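PDB 1QLW: esterase from Alcaligenes sp., which hydrolyses carboxylic esters as a bacterial esterase of the alpha/beta-hydrolase family. Local coordinates for the interface of chains A and B. Residues are numbered along the deposited sequence; one frame, centred on the assembly and turned at random. Chains: chain A/B, Esterase.

The interface of chains A and B. Residues chain A 117, 131, 133-135, 174; chain B 114, 117-118.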
loop_
_atom_site.group_PDB
_atom_site.type_symbol
_atom_site.label_atom_id
_atom_site.label_comp_id
_atom_site.label_asym_id
_atom_site.label_seq_id
_atom_site.Cartn_x
_atom_site.Cartn_y
_atom_site.Cartn_z
ATOM N N ILE A 117 -12.369 16.964 -6.446
ATOM C CA ILE A 117 -12.342 17.601 -5.134
ATOM C C ILE A 117 -11.753 19.002 -5.269
ATOM O O ILE A 117 -12.343 19.974 -4.786
ATOM C CB ILE A 117 -11.563 16.736 -4.125
ATOM C CG1 ILE A 117 -12.242 15.379 -3.955
ATOM C CG2 ILE A 117 -11.476 17.464 -2.791
ATOM C CD1 ILE A 117 -11.356 14.331 -3.330
ATOM N N PRO A 131 -16.776 13.255 -5.414
ATOM C CA PRO A 131 -16.887 11.807 -5.538
ATOM C C PRO A 131 -17.715 11.186 -4.439
ATOM O O PRO A 131 -17.752 11.686 -3.322
ATOM C CB PRO A 131 -15.452 11.318 -5.472
ATOM C CG PRO A 131 -14.745 12.394 -4.745
ATOM C CD PRO A 131 -15.381 13.711 -5.169
ATOM N N LEU A 133 -17.846 8.722 -1.753
ATOM C CA LEU A 133 -16.865 8.101 -0.877
ATOM C C LEU A 133 -17.528 7.590 0.387
ATOM O O LEU A 133 -18.500 8.212 0.854
ATOM C CB LEU A 133 -15.805 9.143 -0.453
ATOM C CG LEU A 133 -15.138 9.909 -1.584
ATOM C CD1 LEU A 133 -14.157 10.918 -1.027
ATOM C CD2 LEU A 133 -14.444 8.958 -2.529
ATOM N N PHE A 134 -16.992 6.520 0.979
ATOM C CA PHE A 134 -17.488 6.113 2.283
ATOM C C PHE A 134 -16.353 5.491 3.075
ATOM O O PHE A 134 -15.319 5.108 2.545
ATOM C CB PHE A 134 -18.666 5.142 2.192
ATOM C CG PHE A 134 -18.332 3.793 1.630
ATOM C CD1 PHE A 134 -18.339 3.572 0.264
ATOM C CD2 PHE A 134 -18.060 2.711 2.462
ATOM C CE1 PHE A 134 -18.059 2.338 -0.293
ATOM C CE2 PHE A 134 -17.783 1.465 1.917
ATOM C CZ PHE A 134 -17.766 1.300 0.554
ATOM N N ALA A 135 -16.592 5.380 4.370
ATOM C CA ALA A 135 -15.711 4.643 5.270
ATOM C C ALA A 135 -16.628 3.874 6.227
ATOM O O ALA A 135 -17.676 4.392 6.595
ATOM C CB ALA A 135 -14.759 5.517 6.035
ATOM N N PRO A 174 -10.798 4.585 3.751
ATOM C CA PRO A 174 -11.900 5.020 2.894
ATOM C C PRO A 174 -11.933 4.271 1.579
ATOM O O PRO A 174 -10.910 3.869 1.026
ATOM C CB PRO A 174 -11.624 6.507 2.676
ATOM C CG PRO A 174 -10.856 6.906 3.885
ATOM C CD PRO A 174 -9.957 5.728 4.192
ATOM N N ILE B 114 -12.425 10.774 5.056
ATOM C CA ILE B 114 -13.273 11.350 4.019
ATOM C C ILE B 114 -14.429 12.159 4.595
ATOM O O ILE B 114 -15.275 12.649 3.854
ATOM C CB ILE B 114 -13.715 10.295 3.000
ATOM C CG1 ILE B 114 -14.393 9.056 3.582
ATOM C CG2 ILE B 114 -12.513 9.894 2.137
ATOM C CD1 ILE B 114 -15.623 9.301 4.415
ATOM N N ILE B 117 -14.916 15.802 3.099
ATOM C CA ILE B 117 -15.433 15.779 1.734
ATOM C C ILE B 117 -16.928 15.529 1.759
ATOM O O ILE B 117 -17.730 16.198 1.113
ATOM C CB ILE B 117 -14.710 14.716 0.893
ATOM C CG1 ILE B 117 -13.243 15.113 0.705
ATOM C CG2 ILE B 117 -15.403 14.562 -0.464
ATOM C CD1 ILE B 117 -12.342 13.970 0.289
ATOM N N ASN B 118 -17.351 14.527 2.543
ATOM C CA ASN B 118 -18.771 14.191 2.614
ATOM C C ASN B 118 -19.578 15.277 3.304
ATOM O O ASN B 118 -20.734 15.524 2.928
ATOM C CB ASN B 118 -19.011 12.834 3.248
ATOM C CG ASN B 118 -18.711 11.662 2.340
ATOM O OD1 ASN B 118 -18.793 10.492 2.801
ATOM N ND2 ASN B 118 -18.349 11.935 1.131
#
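A:Leu133 lies on a loop and sends its side chain between B:Ile114, in the loop just before helix 115-121, and B:Ile117 in that helix. The patch belongs to a two-fold interface between two alpha/beta-hydrolase subunits, which may or may not be the biological dimer. The CG of A:Leu133 is anti to the carbonyl carbon (chi1 -52°), and the extended chi2 of 178° carries CD1 onward. That A:Leu133 CD1 methyl lies 3.7 Å from B:Ile114 CG2 and 3.8 Å from B:Ile117 CD1.

The other side-chain contacts are mainly apolar. B:Ile114 is flanked by A:Leu133 and A:Pro174. Its CG2 methyl packs on the proline ring, with B:Ile114 CG2 3.5 Å from A:Pro174 CB. CG1 sits between the backbone N and the carbonyl carbon (chi1 54°), which turns the longer branch towards the peptide joining A:Phe134 and A:Ala135. There B:Ile114 CD1 lies 4.0 Å from A:Ala135 N.

A:Ile117 and B:Ile117, the same residue in the two chains, meet across the two-fold. Their side chains cross at about a right angle and touch tip to tip, CD1 of A:Ile117 to CD1 of B:Ile117 at 3.8 Å.

The side-chain amide of B:Asn118 faces the backbone carbonyl of A:Leu133. As modelled, B:Asn118 OD1 is 3.0 Å from A:Leu133 O, a clash of two acceptors. The amide N and O may be interchanged, which would offer the carbonyl an N-H, but this bond remains doubtful.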